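Local coordinates for protein dehydroquinate synthase (Thermus thermophilus, PDB 1UJN) that probably catalyses the conversion of 3-deoxy-D-arabino-heptulosonate 7-phosphate to 3-dehydroquinate, the second step of chorismate biosynthesis, with NAD and a divalent metal ion as cofactors, at residues E68-V73 with G100-A105; A63-E68 with G139-G144; A126-K131 with A208-V213; S75-K80 with A105-G110. All blocks are in the same frame, centred on the assembly; numbering follows the deposited sequence.

Contact 1 of 4, residues E68-V73 with G100-A105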
loop_
_atom_site.group_PDB
_atom_site.type_symbol
_atom_site.label_atom_id
_atom_site.label_comp_id
_atom_site.label_asym_id
_atom_site.label_seq_id
_atom_site.Cartn_x
_atom_site.Cartn_y
_atom_site.Cartn_z
ATOM N N GLU A 68 8.802 -7.226 11.670
ATOM C CA GLU A 68 9.901 -6.640 12.420
ATOM C C GLU A 68 10.925 -5.961 11.515
ATOM O O GLU A 68 11.341 -4.833 11.778
ATOM C CB GLU A 68 10.599 -7.705 13.269
ATOM C CG GLU A 68 11.691 -7.130 14.152
ATOM C CD GLU A 68 11.188 -5.990 15.025
ATOM O OE1 GLU A 68 10.396 -6.257 15.955
ATOM O OE2 GLU A 68 11.577 -4.827 14.770
ATOM N N VAL A 69 11.331 -6.641 10.451
ATOM C CA VAL A 69 12.320 -6.067 9.542
ATOM C C VAL A 69 11.708 -4.891 8.779
ATOM O O VAL A 69 12.379 -3.893 8.505
ATOM C CB VAL A 69 12.840 -7.129 8.556
ATOM C CG1 VAL A 69 13.850 -6.517 7.601
ATOM C CG2 VAL A 69 13.485 -8.265 9.330
ATOM N N TYR A 70 10.426 -5.019 8.454
ATOM C CA TYR A 70 9.682 -3.983 7.744
ATOM C C TYR A 70 9.705 -2.698 8.577
ATOM O O TYR A 70 10.029 -1.615 8.077
ATOM C CB TYR A 70 8.244 -4.477 7.529
ATOM C CG TYR A 70 7.244 -3.457 7.010
ATOM C CD1 TYR A 70 7.360 -2.912 5.729
ATOM C CD2 TYR A 70 6.159 -3.070 7.790
ATOM C CE1 TYR A 70 6.408 -2.002 5.243
ATOM C CE2 TYR A 70 5.195 -2.161 7.312
ATOM C CZ TYR A 70 5.329 -1.635 6.043
ATOM O OH TYR A 70 4.382 -0.746 5.577
ATOM N N GLY A 71 9.371 -2.829 9.856
ATOM C CA GLY A 71 9.368 -1.680 10.736
ATOM C C GLY A 71 10.752 -1.085 10.894
ATOM O O GLY A 71 10.905 0.131 10.948
ATOM N N LYS A 72 11.761 -1.949 10.961
ATOM C CA LYS A 72 13.143 -1.501 11.114
ATOM C C LYS A 72 13.589 -0.667 9.919
ATOM O O LYS A 72 14.178 0.398 10.085
ATOM C CB LYS A 72 14.083 -2.700 11.272
ATOM C CG LYS A 72 15.493 -2.313 11.703
ATOM C CD LYS A 72 16.337 -3.543 12.022
ATOM C CE LYS A 72 16.855 -4.206 10.760
ATOM N NZ LYS A 72 18.091 -3.529 10.271
ATOM N N VAL A 73 13.304 -1.151 8.714
ATOM C CA VAL A 73 13.694 -0.424 7.512
ATOM C C VAL A 73 12.971 0.917 7.431
ATOM O O VAL A 73 13.579 1.937 7.114
ATOM C CB VAL A 73 13.410 -1.252 6.234
ATOM C CG1 VAL A 73 13.857 -0.471 4.996
ATOM C CG2 VAL A 73 14.150 -2.589 6.308
ATOM N N GLY A 100 11.802 -4.801 0.246
ATOM C CA GLY A 100 12.133 -3.452 -0.192
ATOM C C GLY A 100 11.062 -2.781 -1.035
ATOM O O GLY A 100 10.842 -1.574 -0.922
ATOM N N GLY A 101 10.400 -3.555 -1.890
ATOM C CA GLY A 101 9.355 -2.993 -2.723
ATOM C C GLY A 101 8.160 -2.576 -1.883
ATOM O O GLY A 101 7.505 -1.578 -2.175
ATOM N N PHE A 102 7.880 -3.341 -0.830
ATOM C CA PHE A 102 6.759 -3.042 0.059
ATOM C C PHE A 102 7.074 -1.821 0.922
ATOM O O PHE A 102 6.194 -0.994 1.195
ATOM C CB PHE A 102 6.444 -4.263 0.929
ATOM C CG PHE A 102 5.244 -4.080 1.818
ATOM C CD1 PHE A 102 4.044 -3.595 1.300
ATOM C CD2 PHE A 102 5.314 -4.396 3.173
ATOM C CE1 PHE A 102 2.928 -3.427 2.117
ATOM C CE2 PHE A 102 4.203 -4.233 4.006
ATOM C CZ PHE A 102 3.006 -3.747 3.478
ATOM N N VAL A 103 8.329 -1.709 1.349
ATOM C CA VAL A 103 8.757 -0.555 2.130
ATOM C C VAL A 103 8.586 0.683 1.240
ATOM O O VAL A 103 8.048 1.692 1.674
ATOM C CB VAL A 103 10.234 -0.693 2.558
ATOM C CG1 VAL A 103 10.774 0.647 3.063
ATOM C CG2 VAL A 103 10.343 -1.745 3.670
ATOM N N ALA A 104 9.029 0.595 -0.011
ATOM C CA ALA A 104 8.894 1.717 -0.948
ATOM C C ALA A 104 7.429 2.056 -1.205
ATOM O O ALA A 104 7.066 3.229 -1.325
ATOM C CB ALA A 104 9.577 1.388 -2.271
ATOM N N ALA A 105 6.590 1.029 -1.307
ATOM C CA ALA A 105 5.173 1.237 -1.562
ATOM C C ALA A 105 4.448 1.951 -0.436
ATOM O O ALA A 105 3.435 2.605 -0.677
ATOM C CB ALA A 105 4.485 -0.102 -1.834
#
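Tyr70 lays its ring against that of Phe102, and this pair makes the tight half of the contact. The planes lie nearly parallel, 20° apart, but are slid so far along each other that overlap is slight, with centroids 4.6 Å apart. Phe102 CE2 sits over one face of the tyrosine toward its rim, and Tyr70 CE1 comes to 3.3 Å from Phe102 CD2. Beside the ring pair, Val103 CG2 approaches Tyr70 CD1 at 3.8 Å, while its CG1 meets Val73 CG1, also at 3.8 Å. The two helix segments cross at -52° with their axes 10.2 Å apart, a distance these side chains bridge. Helices 67-80 and 94-106 are successive crossovers of the parallel α/β sheet in the N-terminal half, placed before and after strand 87-92. Tyr70 reaches Phe102 because its CG stands anti to the backbone N (chi1 170°), and its OH then hydrogen-bonds to Thr106 OG1. Replacing Tyr70 by alanine would probably open a gap beside Phe102 and cost the Thr106 hydroxyl this partner. Phe102 also packs on Tyr70 of the second subunit, bringing the pair to the dimer interface. In contrast, the outer side of helix 67-80 carries Glu68 and Lys72 into solvent, pointed well clear of helix 94-106.

Contact 2 of 4, residues A63-E68 with G139-G144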
loop_
_atom_site.group_PDB
_atom_site.type_symbol
_atom_site.label_atom_id
_atom_site.label_comp_id
_atom_site.label_asym_id
_atom_site.label_seq_id
_atom_site.Cartn_x
_atom_site.Cartn_y
_atom_site.Cartn_z
ATOM N N ALA A 63 13.297 -14.715 6.516
ATOM C CA ALA A 63 13.307 -13.934 7.752
ATOM C C ALA A 63 13.250 -12.436 7.468
ATOM O O ALA A 63 12.800 -11.657 8.308
ATOM C CB ALA A 63 14.556 -14.267 8.577
ATOM N N ALA A 64 13.703 -12.034 6.285
ATOM C CA ALA A 64 13.694 -10.622 5.900
ATOM C C ALA A 64 12.278 -10.136 5.599
ATOM O O ALA A 64 11.999 -8.934 5.649
ATOM C CB ALA A 64 14.581 -10.404 4.677
ATOM N N LYS A 65 11.390 -11.068 5.274
ATOM C CA LYS A 65 10.009 -10.724 4.957
ATOM C C LYS A 65 9.129 -10.844 6.195
ATOM O O LYS A 65 8.237 -11.692 6.264
ATOM C CB LYS A 65 9.497 -11.623 3.826
ATOM C CG LYS A 65 10.169 -11.332 2.490
ATOM C CD LYS A 65 9.812 -12.344 1.406
ATOM C CE LYS A 65 8.311 -12.425 1.150
ATOM N NZ LYS A 65 8.026 -13.328 -0.009
ATOM N N SER A 66 9.382 -9.970 7.163
ATOM C CA SER A 66 8.645 -9.970 8.419
ATOM C C SER A 66 8.266 -8.557 8.839
ATOM O O SER A 66 8.850 -7.582 8.370
ATOM C CB SER A 66 9.498 -10.588 9.523
ATOM O OG SER A 66 10.571 -9.724 9.853
ATOM N N LEU A 67 7.299 -8.458 9.745
ATOM C CA LEU A 67 6.844 -7.165 10.243
ATOM C C LEU A 67 7.966 -6.454 10.985
ATOM O O LEU A 67 8.080 -5.231 10.938
ATOM C CB LEU A 67 5.644 -7.347 11.179
ATOM C CG LEU A 67 4.296 -7.674 10.531
ATOM C CD1 LEU A 67 3.319 -8.197 11.580
ATOM C CD2 LEU A 67 3.750 -6.427 9.853
ATOM N N GLU A 68 8.802 -7.226 11.670
ATOM C CA GLU A 68 9.901 -6.640 12.420
ATOM C C GLU A 68 10.925 -5.961 11.515
ATOM O O GLU A 68 11.341 -4.833 11.778
ATOM C CB GLU A 68 10.599 -7.705 13.269
ATOM C CG GLU A 68 11.691 -7.130 14.152
ATOM C CD GLU A 68 11.188 -5.990 15.025
ATOM O OE1 GLU A 68 10.396 -6.257 15.955
ATOM O OE2 GLU A 68 11.577 -4.827 14.770
ATOM N N GLY A 139 0.851 -17.136 7.807
ATOM C CA GLY A 139 1.089 -17.570 6.443
ATOM C C GLY A 139 2.007 -16.699 5.614
ATOM O O GLY A 139 2.244 -15.537 5.934
ATOM N N LYS A 140 2.516 -17.275 4.532
ATOM C CA LYS A 140 3.419 -16.574 3.631
ATOM C C LYS A 140 2.677 -15.562 2.769
ATOM O O LYS A 140 1.532 -15.785 2.382
ATOM C CB LYS A 140 4.116 -17.568 2.697
ATOM C CG LYS A 140 4.981 -18.609 3.385
ATOM C CD LYS A 140 6.226 -17.990 3.978
ATOM C CE LYS A 140 7.171 -19.071 4.486
ATOM N NZ LYS A 140 8.415 -18.506 5.074
ATOM N N ASN A 141 3.349 -14.453 2.479
ATOM C CA ASN A 141 2.816 -13.405 1.610
ATOM C C ASN A 141 1.357 -13.013 1.837
ATOM O O ASN A 141 0.550 -13.048 0.905
ATOM C CB ASN A 141 2.992 -13.841 0.158
ATOM C CG ASN A 141 4.423 -14.220 -0.166
ATOM O OD1 ASN A 141 5.337 -13.415 -0.001
ATOM N ND2 ASN A 141 4.627 -15.454 -0.629
ATOM N N LEU A 142 1.018 -12.617 3.058
ATOM C CA LEU A 142 -0.354 -12.228 3.352
ATOM C C LEU A 142 -0.526 -10.719 3.474
ATOM O O LEU A 142 -1.643 -10.227 3.608
ATOM C CB LEU A 142 -0.827 -12.911 4.636
ATOM C CG LEU A 142 -0.895 -14.440 4.566
ATOM C CD1 LEU A 142 -1.326 -14.992 5.917
ATOM C CD2 LEU A 142 -1.871 -14.862 3.488
ATOM N N VAL A 143 0.585 -9.991 3.430
ATOM C CA VAL A 143 0.562 -8.533 3.534
ATOM C C VAL A 143 1.474 -7.988 2.450
ATOM O O VAL A 143 2.591 -8.468 2.270
ATOM C CB VAL A 143 1.075 -8.052 4.907
ATOM C CG1 VAL A 143 0.931 -6.529 5.020
ATOM C CG2 VAL A 143 0.290 -8.746 6.023
ATOM N N GLY A 144 1.004 -6.993 1.712
ATOM C CA GLY A 144 1.855 -6.469 0.667
ATOM C C GLY A 144 1.228 -5.342 -0.108
ATOM O O GLY A 144 0.317 -4.669 0.373
#
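The flat group here is the carboxamide of Asn141, met at its edge by Lys65. The ammonium NZ lies in the carbonyl plane and takes the OD1 lone pair on the ND2 side, 2.7 Å from OD1 with a C=O...N angle of 140°. From segment 63-68 nothing lies over either amide face; the other near atom, Lys65 CE, is 3.3 Å from OD1 and somewhat off the plane. The two side chains approach at a slant. Lys65 runs extended as far as CD, then bends at chi3 (58°), and this kink turns CE and NZ in toward the amide. Behind it the backbone is sharply folded: Lys65 is the centre of an inverse gamma turn, closed by a weak bond from Ser66 N to Ala64 O. Ser66 then serves as N-cap of helix 67-80, its OG bonded to Val69 N. On the other side, the loop 139-144 links the two strands of a small antiparallel hairpin, with Leu142 and Val143 forming a classic beta bulge opposite Ile134. Lys140, next to Asn141, is a predicted NAD ligand, and the Asn141 side chain lies about 8 Å from that of His247, a predicted zinc ligand. The ammonium group has a second partner, a salt bridge to Asp98. A buried lysine is thus gripped by one carboxylate and one neutral amide oxygen: Asp98 probably balances the charge, while the bond to OD1 sets which way round the Asn141 amide is turned.

Contact 3 of 4, residues A126-K131 with A208-V213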
loop_
_atom_site.group_PDB
_atom_site.type_symbol
_atom_site.label_atom_id
_atom_site.label_comp_id
_atom_site.label_asym_id
_atom_site.label_seq_id
_atom_site.Cartn_x
_atom_site.Cartn_y
_atom_site.Cartn_z
ATOM N N ALA A 126 10.645 -11.953 -10.338
ATOM C CA ALA A 126 10.358 -10.719 -9.613
ATOM C C ALA A 126 10.408 -9.407 -10.405
ATOM O O ALA A 126 9.926 -8.382 -9.918
ATOM C CB ALA A 126 11.274 -10.620 -8.391
ATOM N N SER A 127 10.962 -9.432 -11.617
ATOM C CA SER A 127 11.081 -8.223 -12.433
ATOM C C SER A 127 9.778 -7.725 -13.047
ATOM O O SER A 127 9.700 -6.575 -13.488
ATOM C CB SER A 127 12.093 -8.451 -13.558
ATOM O OG SER A 127 11.711 -9.573 -14.347
ATOM N N VAL A 128 8.769 -8.592 -13.083
ATOM C CA VAL A 128 7.472 -8.259 -13.661
ATOM C C VAL A 128 6.335 -8.645 -12.719
ATOM O O VAL A 128 6.405 -9.673 -12.045
ATOM C CB VAL A 128 7.268 -9.017 -15.000
ATOM C CG1 VAL A 128 5.930 -8.650 -15.623
ATOM C CG2 VAL A 128 8.425 -8.704 -15.947
ATOM N N GLY A 129 5.296 -7.816 -12.666
ATOM C CA GLY A 129 4.155 -8.125 -11.812
ATOM C C GLY A 129 3.873 -7.155 -10.679
ATOM O O GLY A 129 2.738 -7.058 -10.204
ATOM N N GLY A 130 4.908 -6.456 -10.230
ATOM C CA GLY A 130 4.751 -5.487 -9.158
ATOM C C GLY A 130 4.399 -6.061 -7.794
ATOM O O GLY A 130 4.034 -5.315 -6.891
ATOM N N LYS A 131 4.493 -7.376 -7.633
ATOM C CA LYS A 131 4.172 -7.987 -6.344
ATOM C C LYS A 131 5.240 -7.726 -5.291
ATOM O O LYS A 131 6.415 -7.995 -5.516
ATOM C CB LYS A 131 4.004 -9.494 -6.481
ATOM C CG LYS A 131 2.833 -9.921 -7.328
ATOM C CD LYS A 131 2.614 -11.415 -7.179
ATOM C CE LYS A 131 1.318 -11.847 -7.843
ATOM N NZ LYS A 131 1.055 -13.296 -7.603
ATOM N N ALA A 208 10.960 -11.698 -21.150
ATOM C CA ALA A 208 10.068 -11.244 -22.212
ATOM C C ALA A 208 8.750 -12.014 -22.226
ATOM O O ALA A 208 7.703 -11.452 -22.547
ATOM C CB ALA A 208 10.770 -11.361 -23.560
ATOM N N VAL A 209 8.790 -13.297 -21.873
ATOM C CA VAL A 209 7.567 -14.091 -21.857
ATOM C C VAL A 209 6.605 -13.639 -20.759
ATOM O O VAL A 209 5.399 -13.537 -20.991
ATOM C CB VAL A 209 7.861 -15.599 -21.678
ATOM C CG1 VAL A 209 6.552 -16.376 -21.561
ATOM C CG2 VAL A 209 8.665 -16.107 -22.856
ATOM N N LYS A 210 7.128 -13.363 -19.564
ATOM C CA LYS A 210 6.254 -12.923 -18.487
ATOM C C LYS A 210 5.707 -11.540 -18.801
ATOM O O LYS A 210 4.586 -11.212 -18.425
ATOM C CB LYS A 210 6.980 -12.906 -17.132
ATOM C CG LYS A 210 6.025 -12.602 -15.982
ATOM C CD LYS A 210 6.637 -12.800 -14.601
ATOM C CE LYS A 210 5.583 -12.545 -13.528
ATOM N NZ LYS A 210 6.103 -12.641 -12.126
ATOM N N VAL A 211 6.492 -10.722 -19.493
ATOM C CA VAL A 211 6.017 -9.392 -19.851
ATOM C C VAL A 211 4.780 -9.500 -20.747
ATOM O O VAL A 211 3.765 -8.852 -20.493
ATOM C CB VAL A 211 7.099 -8.573 -20.593
ATOM C CG1 VAL A 211 6.484 -7.298 -21.164
ATOM C CG2 VAL A 211 8.233 -8.209 -19.629
ATOM N N ARG A 212 4.864 -10.325 -21.786
ATOM C CA ARG A 212 3.750 -10.494 -22.721
ATOM C C ARG A 212 2.476 -11.011 -22.067
ATOM O O ARG A 212 1.404 -10.416 -22.211
ATOM C CB ARG A 212 4.137 -11.447 -23.853
ATOM C CG ARG A 212 5.169 -10.896 -24.816
ATOM C CD ARG A 212 5.054 -11.584 -26.172
ATOM N NE ARG A 212 5.240 -13.029 -26.077
ATOM C CZ ARG A 212 6.406 -13.620 -25.838
ATOM N NH1 ARG A 212 7.503 -12.893 -25.670
ATOM N NH2 ARG A 212 6.476 -14.944 -25.767
ATOM N N VAL A 213 2.592 -12.131 -21.362
ATOM C CA VAL A 213 1.447 -12.732 -20.691
ATOM C C VAL A 213 0.775 -11.754 -19.728
ATOM O O VAL A 213 -0.452 -11.678 -19.653
ATOM C CB VAL A 213 1.873 -13.977 -19.901
ATOM C CG1 VAL A 213 0.675 -14.572 -19.190
ATOM C CG2 VAL A 213 2.504 -14.992 -20.840
#
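Lys210 stretches from helix 199-216 across Val128 to the backbone of the loop 126-131. Its CB points toward that loop, and CG, turned away from the backbone N (chi1 -173°), begins a fully extended chain. CG comes first against the valine branch, 3.9 Å from Val128 CB and only slightly farther from CG1. CD continues over the same residue, likewise 3.9 Å from Val128 CB, the lysine chain running one way and the valine the other. By CE the nearest partner is no longer the valine side chain but its carbonyl oxygen, Val128 O, at 3.3 Å. At the tip NZ donates a hydrogen bond of 3.0 Å to Val128 O; the C=O...N angle is 144°, and the donor stands 35° above the carbonyl plane, off the lone-pair directions. The lysine therefore uses its hydrocarbon for packing and its ammonium for a backbone oxygen, and the salt bridge to Asp125 supplies the opposite charge. Gly129 passes close to this tip; a CB on it would stand 3.7 Å from Lys210 NZ. Next along the helix, Val211 CG2 meets Val128 CG2 at 3.7 Å, the valines set roughly perpendicular. The Lys210 side chain is about 7 Å from that of Glu173, a predicted zinc ligand, and the loop ends at Lys131, a predicted NAD ligand. The contact joins the two halves of the chain: the loop between helix 120-126 and strand 131-136, backed by Ile14 of strand 12-17, lies against helix 199-216, which in turn packs through Lys210 on His177 of helix 164-181.

Contact 4 of 4, residues S75-K80 with A105-G110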
loop_
_atom_site.group_PDB
_atom_site.type_symbol
_atom_site.label_atom_id
_atom_site.label_comp_id
_atom_site.label_asym_id
_atom_site.label_seq_id
_atom_site.Cartn_x
_atom_site.Cartn_y
_atom_site.Cartn_z
ATOM N N SER A 75 11.789 2.802 9.882
ATOM C CA SER A 75 12.340 3.732 10.863
ATOM C C SER A 75 13.724 4.209 10.442
ATOM O O SER A 75 14.119 5.341 10.732
ATOM C CB SER A 75 12.402 3.074 12.241
ATOM O OG SER A 75 11.103 2.996 12.805
ATOM N N TRP A 76 14.454 3.345 9.744
ATOM C CA TRP A 76 15.790 3.685 9.273
ATOM C C TRP A 76 15.670 4.830 8.264
ATOM O O TRP A 76 16.423 5.802 8.324
ATOM C CB TRP A 76 16.447 2.454 8.633
ATOM C CG TRP A 76 17.803 2.713 8.059
ATOM C CD1 TRP A 76 18.942 3.029 8.743
ATOM C CD2 TRP A 76 18.156 2.709 6.673
ATOM N NE1 TRP A 76 19.983 3.227 7.868
ATOM C CE2 TRP A 76 19.529 3.037 6.590
ATOM C CE3 TRP A 76 17.447 2.460 5.492
ATOM C CZ2 TRP A 76 20.205 3.122 5.371
ATOM C CZ3 TRP A 76 18.125 2.544 4.273
ATOM C CH2 TRP A 76 19.489 2.873 4.227
ATOM N N LEU A 77 14.707 4.720 7.349
ATOM C CA LEU A 77 14.488 5.762 6.349
ATOM C C LEU A 77 14.032 7.059 7.022
ATOM O O LEU A 77 14.531 8.143 6.711
ATOM C CB LEU A 77 13.430 5.310 5.335
ATOM C CG LEU A 77 13.786 4.097 4.468
ATOM C CD1 LEU A 77 12.606 3.709 3.586
ATOM C CD2 LEU A 77 14.983 4.436 3.611
ATOM N N ALA A 78 13.086 6.937 7.948
ATOM C CA ALA A 78 12.553 8.083 8.676
ATOM C C ALA A 78 13.670 8.810 9.419
ATOM O O ALA A 78 13.770 10.031 9.369
ATOM C CB ALA A 78 11.487 7.622 9.665
ATOM N N GLU A 79 14.500 8.043 10.110
ATOM C CA GLU A 79 15.617 8.597 10.868
ATOM C C GLU A 79 16.509 9.502 10.023
ATOM O O GLU A 79 16.984 10.533 10.500
ATOM C CB GLU A 79 16.449 7.457 11.459
ATOM C CG GLU A 79 17.788 7.891 12.019
ATOM C CD GLU A 79 18.572 6.733 12.591
ATOM O OE1 GLU A 79 18.015 5.614 12.653
ATOM O OE2 GLU A 79 19.744 6.941 12.983
ATOM N N LYS A 80 16.742 9.115 8.772
ATOM C CA LYS A 80 17.590 9.898 7.881
ATOM C C LYS A 80 16.836 11.093 7.290
ATOM O O LYS A 80 17.407 11.968 6.653
ATOM C CB LYS A 80 18.075 8.982 6.756
ATOM C CG LYS A 80 19.451 8.380 7.053
ATOM C CD LYS A 80 19.398 6.857 7.200
ATOM C CE LYS A 80 19.841 6.388 8.590
ATOM N NZ LYS A 80 21.285 6.163 8.597
ATOM N N ALA A 105 6.590 1.029 -1.307
ATOM C CA ALA A 105 5.173 1.237 -1.562
ATOM C C ALA A 105 4.448 1.951 -0.436
ATOM O O ALA A 105 3.435 2.605 -0.677
ATOM C CB ALA A 105 4.485 -0.102 -1.834
ATOM N N THR A 106 4.974 1.855 0.781
ATOM C CA THR A 106 4.292 2.438 1.923
ATOM C C THR A 106 4.975 3.564 2.679
ATOM O O THR A 106 4.313 4.277 3.431
ATOM C CB THR A 106 3.915 1.326 2.916
ATOM O OG1 THR A 106 5.100 0.639 3.336
ATOM C CG2 THR A 106 2.958 0.323 2.242
ATOM N N TYR A 107 6.282 3.726 2.500
ATOM C CA TYR A 107 6.996 4.806 3.178
ATOM C C TYR A 107 6.430 6.112 2.618
ATOM O O TYR A 107 6.458 6.328 1.405
ATOM C CB TYR A 107 8.504 4.721 2.897
ATOM C CG TYR A 107 9.306 5.827 3.565
ATOM C CD1 TYR A 107 9.354 5.935 4.952
ATOM C CD2 TYR A 107 9.979 6.786 2.805
ATOM C CE1 TYR A 107 10.052 6.972 5.574
ATOM C CE2 TYR A 107 10.682 7.832 3.418
ATOM C CZ TYR A 107 10.709 7.915 4.804
ATOM O OH TYR A 107 11.391 8.942 5.426
ATOM N N LEU A 108 5.908 6.965 3.501
ATOM C CA LEU A 108 5.298 8.240 3.106
ATOM C C LEU A 108 4.209 8.019 2.052
ATOM O O LEU A 108 3.926 8.885 1.231
ATOM C CB LEU A 108 6.366 9.204 2.575
ATOM C CG LEU A 108 7.489 9.539 3.566
ATOM C CD1 LEU A 108 8.498 10.470 2.915
ATOM C CD2 LEU A 108 6.894 10.171 4.817
ATOM N N ARG A 109 3.597 6.841 2.111
ATOM C CA ARG A 109 2.538 6.414 1.209
ATOM C C ARG A 109 3.038 6.119 -0.202
ATOM O O ARG A 109 2.254 6.079 -1.151
ATOM C CB ARG A 109 1.380 7.432 1.168
ATOM C CG ARG A 109 0.785 7.742 2.542
ATOM C CD ARG A 109 -0.619 8.332 2.436
ATOM N NE ARG A 109 -1.154 8.702 3.743
ATOM C CZ ARG A 109 -0.989 9.892 4.313
ATOM N NH1 ARG A 109 -0.297 10.843 3.692
ATOM N NH2 ARG A 109 -1.522 10.132 5.508
ATOM N N GLY A 110 4.343 5.912 -0.336
ATOM C CA GLY A 110 4.881 5.555 -1.633
ATOM C C GLY A 110 5.988 6.390 -2.233
ATOM O O GLY A 110 5.815 7.578 -2.481
#
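Tyr107 leaves helical geometry just after helix 94-106 and enters a type II turn (Thr106 to Arg109) overlapped by a type I' turn (Tyr107 to Gly110), its CA 8.2 Å from that of Leu77 on helix 67-80. From this corner its side chain points at the helix. The ring receives Leu77 CB over one face as a CH-pi contact, 3.9 Å from CB to the ring centroid and 19° off the normal. Leu77 CD1 follows, 3.9 Å from Tyr107 CG, so that the leucine touches the ring at two places, CB near CE1 and CZ and CD1 near CG. The opposite face is taken by Leu108 CG, 3.6 Å above the plane, and the aromatic group is held between two leucines. Within the parallel α/β fold these turns end the helical part of a beta-alpha-beta crossover and redirect the chain into strand 112-117; the tyrosine joins that corner to the preceding crossover helix. Because chi1 is 179°, the ring swings away from its own backbone N, far enough for OH to lie 3.6 Å from Ala78 CA and to hydrogen-bond to Leu82 O. An alanine in place of Tyr107 is likely to open a gap between Leu77 and Leu108 and to deprive the Leu82 carbonyl of this bond. The second subunit approaches here too, its Leu142 packing on Tyr107 and its Glu138 on Ala78.

Contacts 1, 2 and 4 follow one helix, 67-80, from its N-cap to its last turns, all in the N-terminal half and all touching the second subunit. Contact 1 lies between the others, its centre 10 Å from that of contact 2 and 8 Å from that of contact 4. The Tyr70 hydroxyl, bonded to Thr106, joins it to contact 4, where Val103 CG1 also packs 3.6 Å from Leu77 CD1; Phe102 CZ against Val143 CG1, at 3.8 Å, links it to contact 2. Contact 3 stands apart, 22 Å from the centre of contact 2. Contacts 2 and 3 nevertheless border the same probable active site, each near predicted metal ligands and each holding a predicted NAD-binding lysine, whereas contact 4 is remote from it.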